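Local coordinates for acyl-coenzyme A oxidase 1 (Yarrowia lipolytica, PDB 5Y9D), which oxidises 2,3-saturated acyl-CoAs to (2E)-enoyl-CoAs with its FAD cofactor, passing the electrons to oxygen to give hydrogen peroxide in peroxisomal beta-oxidation, at residues Asp191-Trp205 with Gly268-Met282. Numbering follows the deposited sequence.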
loop_
_atom_site.group_PDB
_atom_site.type_symbol
_atom_site.label_atom_id
_atom_site.label_comp_id
_atom_site.label_asym_id
_atom_site.label_seq_id
_atom_site.Cartn_x
_atom_site.Cartn_y
_atom_site.Cartn_z
ATOM N N ASP A 191 -40.159 17.692 26.499
ATOM C CA ASP A 191 -39.540 16.391 26.767
ATOM C C ASP A 191 -38.843 15.811 25.505
ATOM O O ASP A 191 -39.048 14.646 25.117
ATOM C CB ASP A 191 -40.537 15.392 27.384
ATOM C CG ASP A 191 -39.837 14.313 28.248
ATOM O OD1 ASP A 191 -38.681 14.527 28.649
ATOM O OD2 ASP A 191 -40.418 13.240 28.534
ATOM N N GLN A 192 -37.992 16.657 24.912
ATOM C CA GLN A 192 -37.262 16.351 23.680
ATOM C C GLN A 192 -35.779 16.689 23.767
ATOM O O GLN A 192 -35.360 17.511 24.615
ATOM C CB GLN A 192 -37.878 17.128 22.527
ATOM C CG GLN A 192 -39.307 16.705 22.294
ATOM C CD GLN A 192 -39.934 17.312 21.065
ATOM O OE1 GLN A 192 -39.727 18.473 20.755
ATOM N NE2 GLN A 192 -40.737 16.521 20.374
ATOM N N PHE A 193 -34.984 16.044 22.908
ATOM C CA PHE A 193 -33.654 16.557 22.597
ATOM C C PHE A 193 -33.665 17.322 21.278
ATOM O O PHE A 193 -34.335 16.960 20.297
ATOM C CB PHE A 193 -32.607 15.447 22.553
ATOM C CG PHE A 193 -32.328 14.812 23.902
ATOM C CD1 PHE A 193 -31.612 15.494 24.867
ATOM C CD2 PHE A 193 -32.778 13.561 24.189
ATOM C CE1 PHE A 193 -31.350 14.917 26.086
ATOM C CE2 PHE A 193 -32.529 12.978 25.412
ATOM C CZ PHE A 193 -31.815 13.648 26.366
ATOM N N ILE A 194 -32.906 18.400 21.290
ATOM C CA ILE A 194 -32.632 19.205 20.129
ATOM C C ILE A 194 -31.224 18.844 19.680
ATOM O O ILE A 194 -30.234 19.131 20.373
ATOM C CB ILE A 194 -32.737 20.695 20.475
ATOM C CG1 ILE A 194 -34.138 21.007 20.977
ATOM C CG2 ILE A 194 -32.426 21.587 19.280
ATOM C CD1 ILE A 194 -34.266 22.425 21.501
ATOM N N ILE A 195 -31.163 18.208 18.516
ATOM C CA ILE A 195 -29.925 17.781 17.916
ATOM C C ILE A 195 -29.498 18.812 16.906
ATOM O O ILE A 195 -30.210 19.044 15.926
ATOM C CB ILE A 195 -30.074 16.427 17.187
ATOM C CG1 ILE A 195 -30.500 15.343 18.164
ATOM C CG2 ILE A 195 -28.777 16.015 16.537
ATOM C CD1 ILE A 195 -29.549 15.125 19.315
ATOM N N ASN A 196 -28.313 19.381 17.126
ATOM C CA ASN A 196 -27.821 20.471 16.302
ATOM C C ASN A 196 -26.338 20.360 15.941
ATOM O O ASN A 196 -25.479 20.066 16.798
ATOM C CB ASN A 196 -28.100 21.827 16.959
ATOM C CG ASN A 196 -27.913 22.994 15.987
ATOM O OD1 ASN A 196 -28.657 23.163 14.993
ATOM N ND2 ASN A 196 -26.903 23.796 16.250
ATOM N N THR A 197 -26.057 20.627 14.662
ATOM C CA THR A 197 -24.713 20.743 14.156
ATOM C C THR A 197 -24.385 22.245 14.100
ATOM O O THR A 197 -24.881 22.957 13.248
ATOM C CB THR A 197 -24.637 20.142 12.749
ATOM O OG1 THR A 197 -25.226 18.828 12.733
ATOM C CG2 THR A 197 -23.228 20.048 12.285
ATOM N N PRO A 198 -23.544 22.732 15.008
ATOM C CA PRO A 198 -23.348 24.172 15.126
ATOM C C PRO A 198 -22.582 24.828 13.941
ATOM O O PRO A 198 -22.854 25.982 13.595
ATOM C CB PRO A 198 -22.601 24.307 16.450
ATOM C CG PRO A 198 -21.880 23.026 16.629
ATOM C CD PRO A 198 -22.703 21.969 15.955
ATOM N N HIS A 199 -21.664 24.107 13.300
ATOM C CA HIS A 199 -21.039 24.604 12.051
ATOM C C HIS A 199 -20.662 23.441 11.150
ATOM O O HIS A 199 -20.824 22.288 11.512
ATOM C CB HIS A 199 -19.803 25.383 12.394
ATOM C CG HIS A 199 -18.863 24.599 13.231
ATOM N ND1 HIS A 199 -18.939 24.590 14.602
ATOM C CD2 HIS A 199 -17.891 23.729 12.904
ATOM C CE1 HIS A 199 -18.006 23.802 15.084
ATOM N NE2 HIS A 199 -17.367 23.253 14.072
ATOM N N ILE A 200 -20.141 23.739 9.972
ATOM C CA ILE A 200 -19.841 22.703 8.984
ATOM C C ILE A 200 -18.823 21.671 9.527
ATOM O O ILE A 200 -18.798 20.532 9.088
ATOM C CB ILE A 200 -19.341 23.276 7.636
ATOM C CG1 ILE A 200 -20.196 24.432 7.108
ATOM C CG2 ILE A 200 -19.317 22.184 6.577
ATOM C CD1 ILE A 200 -21.670 24.203 7.210
ATOM N N GLY A 201 -17.978 22.086 10.447
ATOM C CA GLY A 201 -16.980 21.195 11.098
ATOM C C GLY A 201 -17.525 20.031 11.902
ATOM O O GLY A 201 -16.863 18.976 12.065
ATOM N N ALA A 202 -18.735 20.191 12.407
ATOM C CA ALA A 202 -19.380 19.102 13.086
ATOM C C ALA A 202 -20.260 18.264 12.158
ATOM O O ALA A 202 -20.961 17.333 12.630
ATOM C CB ALA A 202 -20.196 19.634 14.246
ATOM N N THR A 203 -20.266 18.589 10.866
ATOM C CA THR A 203 -20.965 17.743 9.907
ATOM C C THR A 203 -20.527 16.268 10.204
ATOM O O THR A 203 -19.340 15.995 10.347
ATOM C CB THR A 203 -20.710 18.181 8.442
ATOM O OG1 THR A 203 -21.136 19.549 8.222
ATOM C CG2 THR A 203 -21.465 17.303 7.443
ATOM N N LYS A 204 -21.492 15.355 10.382
ATOM C CA LYS A 204 -21.171 13.926 10.528
ATOM C C LYS A 204 -20.634 13.501 9.196
ATOM O O LYS A 204 -21.066 14.014 8.172
ATOM C CB LYS A 204 -22.397 13.090 10.857
ATOM C CG LYS A 204 -23.023 13.374 12.194
ATOM C CD LYS A 204 -22.096 13.000 13.320
ATOM C CE LYS A 204 -22.646 13.374 14.675
ATOM N NZ LYS A 204 -21.798 12.724 15.716
ATOM N N TRP A 205 -19.657 12.623 9.196
ATOM C CA TRP A 205 -18.811 12.430 8.001
ATOM C C TRP A 205 -18.345 10.998 7.864
ATOM O O TRP A 205 -18.069 10.345 8.874
ATOM C CB TRP A 205 -17.615 13.324 8.076
ATOM C CG TRP A 205 -17.070 13.553 6.752
ATOM C CD1 TRP A 205 -16.123 12.823 6.131
ATOM C CD2 TRP A 205 -17.447 14.571 5.846
ATOM N NE1 TRP A 205 -15.894 13.312 4.892
ATOM C CE2 TRP A 205 -16.692 14.397 4.690
ATOM C CE3 TRP A 205 -18.369 15.616 5.896
ATOM C CZ2 TRP A 205 -16.815 15.223 3.580
ATOM C CZ3 TRP A 205 -18.488 16.448 4.782
ATOM C CH2 TRP A 205 -17.708 16.246 3.650
ATOM N N GLY A 268 -22.176 8.967 3.447
ATOM C CA GLY A 268 -22.758 10.280 3.341
ATOM C C GLY A 268 -22.362 11.191 4.495
ATOM O O GLY A 268 -21.815 10.764 5.520
ATOM N N TRP A 269 -22.669 12.462 4.316
ATOM C CA TRP A 269 -22.517 13.431 5.374
ATOM C C TRP A 269 -23.923 13.867 5.819
ATOM O O TRP A 269 -24.870 13.770 5.025
ATOM C CB TRP A 269 -21.670 14.590 4.897
ATOM C CG TRP A 269 -22.174 15.296 3.711
ATOM C CD1 TRP A 269 -21.723 15.164 2.446
ATOM C CD2 TRP A 269 -23.193 16.296 3.671
ATOM N NE1 TRP A 269 -22.381 16.006 1.608
ATOM C CE2 TRP A 269 -23.302 16.719 2.320
ATOM C CE3 TRP A 269 -24.036 16.879 4.644
ATOM C CZ2 TRP A 269 -24.252 17.694 1.888
ATOM C CZ3 TRP A 269 -24.949 17.880 4.236
ATOM C CH2 TRP A 269 -25.050 18.272 2.860
ATOM N N ILE A 270 -24.038 14.278 7.088
ATOM C CA ILE A 270 -25.288 14.584 7.747
ATOM C C ILE A 270 -25.093 15.866 8.542
ATOM O O ILE A 270 -24.139 15.985 9.319
ATOM C CB ILE A 270 -25.698 13.536 8.794
ATOM C CG1 ILE A 270 -25.447 12.101 8.333
ATOM C CG2 ILE A 270 -27.186 13.687 9.155
ATOM C CD1 ILE A 270 -25.911 11.085 9.356
ATOM N N GLN A 271 -25.993 16.820 8.345
ATOM C CA GLN A 271 -26.077 18.013 9.184
ATOM C C GLN A 271 -27.466 18.035 9.827
ATOM O O GLN A 271 -28.451 17.716 9.180
ATOM C CB GLN A 271 -25.857 19.256 8.354
ATOM C CG GLN A 271 -24.459 19.309 7.734
ATOM C CD GLN A 271 -24.329 20.439 6.767
ATOM O OE1 GLN A 271 -25.324 20.874 6.219
ATOM N NE2 GLN A 271 -23.104 20.920 6.532
ATOM N N PHE A 272 -27.509 18.352 11.118
ATOM C CA PHE A 272 -28.767 18.549 11.846
ATOM C C PHE A 272 -28.969 20.038 12.213
ATOM O O PHE A 272 -28.068 20.666 12.752
ATOM C CB PHE A 272 -28.749 17.700 13.119
ATOM C CG PHE A 272 -28.559 16.223 12.885
ATOM C CD1 PHE A 272 -29.596 15.433 12.411
ATOM C CD2 PHE A 272 -27.362 15.604 13.205
ATOM C CE1 PHE A 272 -29.440 14.050 12.227
ATOM C CE2 PHE A 272 -27.196 14.235 13.033
ATOM C CZ PHE A 272 -28.242 13.447 12.548
ATOM N N THR A 273 -30.144 20.582 11.898
ATOM C CA THR A 273 -30.551 21.928 12.322
ATOM C C THR A 273 -31.846 21.879 13.159
ATOM O O THR A 273 -32.924 21.749 12.589
ATOM C CB THR A 273 -30.811 22.890 11.135
ATOM O OG1 THR A 273 -29.611 23.125 10.409
ATOM C CG2 THR A 273 -31.247 24.246 11.661
ATOM N N ASN A 274 -31.711 22.011 14.486
ATOM C CA ASN A 274 -32.833 21.943 15.489
ATOM C C ASN A 274 -33.779 20.831 15.192
ATOM O O ASN A 274 -34.970 21.050 14.949
ATOM C CB ASN A 274 -33.610 23.274 15.659
ATOM C CG ASN A 274 -32.788 24.350 16.367
ATOM O OD1 ASN A 274 -33.150 24.787 17.461
ATOM N ND2 ASN A 274 -31.661 24.791 15.736
ATOM N N VAL A 275 -33.213 19.636 15.144
ATOM C CA VAL A 275 -33.994 18.427 14.965
ATOM C C VAL A 275 -34.443 17.864 16.306
ATOM O O VAL A 275 -33.626 17.595 17.182
ATOM C CB VAL A 275 -33.210 17.372 14.188
ATOM C CG1 VAL A 275 -33.974 16.065 14.170
ATOM C CG2 VAL A 275 -32.984 17.863 12.781
ATOM N N ARG A 276 -35.746 17.659 16.432
ATOM C CA ARG A 276 -36.354 17.301 17.695
ATOM C C ARG A 276 -36.572 15.831 17.696
ATOM O O ARG A 276 -37.131 15.276 16.746
ATOM C CB ARG A 276 -37.646 18.077 17.904
ATOM C CG ARG A 276 -37.379 19.575 17.952
ATOM C CD ARG A 276 -38.562 20.388 18.448
ATOM N NE ARG A 276 -38.111 21.721 18.902
ATOM C CZ ARG A 276 -37.917 22.099 20.174
ATOM N NH1 ARG A 276 -38.155 21.276 21.200
ATOM N NH2 ARG A 276 -37.491 23.324 20.423
ATOM N N ILE A 277 -36.043 15.197 18.734
ATOM C CA ILE A 277 -36.349 13.814 19.018
ATOM C C ILE A 277 -36.945 13.694 20.442
ATOM O O ILE A 277 -36.631 14.480 21.317
ATOM C CB ILE A 277 -35.111 12.893 18.844
ATOM C CG1 ILE A 277 -33.979 13.308 19.762
ATOM C CG2 ILE A 277 -34.629 12.902 17.399
ATOM C CD1 ILE A 277 -32.788 12.383 19.693
ATOM N N PRO A 278 -37.803 12.708 20.671
ATOM C CA PRO A 278 -38.185 12.531 22.068
ATOM C C PRO A 278 -37.014 12.133 22.947
ATOM O O PRO A 278 -35.988 11.676 22.462
ATOM C CB PRO A 278 -39.231 11.408 22.027
ATOM C CG PRO A 278 -39.140 10.809 20.659
ATOM C CD PRO A 278 -38.560 11.846 19.751
ATOM N N ARG A 279 -37.193 12.310 24.250
ATOM C CA ARG A 279 -36.140 12.037 25.245
ATOM C C ARG A 279 -35.814 10.536 25.314
ATOM O O ARG A 279 -34.670 10.158 25.554
ATOM C CB ARG A 279 -36.590 12.595 26.607
ATOM C CG ARG A 279 -35.780 12.193 27.832
ATOM C CD ARG A 279 -36.530 12.582 29.108
ATOM N NE ARG A 279 -36.573 11.455 30.022
ATOM C CZ ARG A 279 -37.653 10.747 30.326
ATOM N NH1 ARG A 279 -37.523 9.724 31.165
ATOM N NH2 ARG A 279 -38.855 11.050 29.836
ATOM N N GLN A 280 -36.820 9.696 25.058
ATOM C CA GLN A 280 -36.668 8.234 25.086
ATOM C C GLN A 280 -35.821 7.640 23.941
ATOM O O GLN A 280 -35.573 6.451 23.916
ATOM C CB GLN A 280 -38.045 7.572 25.072
ATOM C CG GLN A 280 -38.871 7.790 26.331
ATOM C CD GLN A 280 -39.755 9.040 26.288
ATOM O OE1 GLN A 280 -39.512 9.994 25.538
ATOM N NE2 GLN A 280 -40.790 9.036 27.115
ATOM N N ASN A 281 -35.394 8.476 23.007
ATOM C CA ASN A 281 -34.549 8.065 21.899
ATOM C C ASN A 281 -33.112 8.003 22.317
ATOM O O ASN A 281 -32.301 7.349 21.677
ATOM C CB ASN A 281 -34.680 9.056 20.723
ATOM C CG ASN A 281 -35.890 8.771 19.855
ATOM O OD1 ASN A 281 -35.863 9.018 18.671
ATOM N ND2 ASN A 281 -36.938 8.198 20.436
ATOM N N MET A 282 -32.777 8.734 23.359
ATOM C CA MET A 282 -31.453 8.642 23.931
ATOM C C MET A 282 -31.414 7.272 24.527
ATOM O O MET A 282 -32.390 6.824 25.101
ATOM C CB MET A 282 -31.257 9.695 25.010
ATOM C CG MET A 282 -30.357 9.251 26.113
ATOM S SD MET A 282 -29.797 10.645 27.089
ATOM C CE MET A 282 -28.403 9.944 27.967
#
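Trp269 CB lies 3.6 Å from Trp205 CE3, the two indoles nearly parallel but slid apart. Ile270 then pairs with Lys204 in antiparallel backbone hydrogen bonds. From Gln271, the extended side chain carries NE2 to Thr203 OG1 (2.9 Å), an acceptor lying in its amide plane; the same hydroxyl donates to Ile200 O, bracing the turn. Phe272 N donates a hydrogen bond to Thr197 OG1 (2.8 Å), and Thr197 N to Phe272 O. With chi1 at -60°, Ile195 CG1 lies beside the backbone N, which leaves CG2 over the Phe272 ring face in a CH-pi contact. Val275 and Ile277 form hydrogen-bonded pairs with Ile195 and Phe193. Between them, Arg276 lays its guanidinium face against Ile194 CD1 and donates NH1 in plane to Gln192 OE1 (3.2 Å), NH1 also bridging to Asp187. Arg279 NH2 makes a salt bridge with the syn lone pair of Asp191 OD2 (3.0 Å), guanidinium and carboxylate nearly coplanar; NE hydrogen-bonds Val289 O, and Tyr186 holds Asp191 OD1. Shortened to an alanine here, the side chain is likely to leave Asp191 without its cationic mate. Met282 SD approaches the Phe193 ring obliquely. Strand 192-196 runs between 183-187 and 275-278, whereas 268-272 lies between 204-207 and 251-255, Trp269 meeting Phe670 edge-to-face on helix 665-676 of the second subunit.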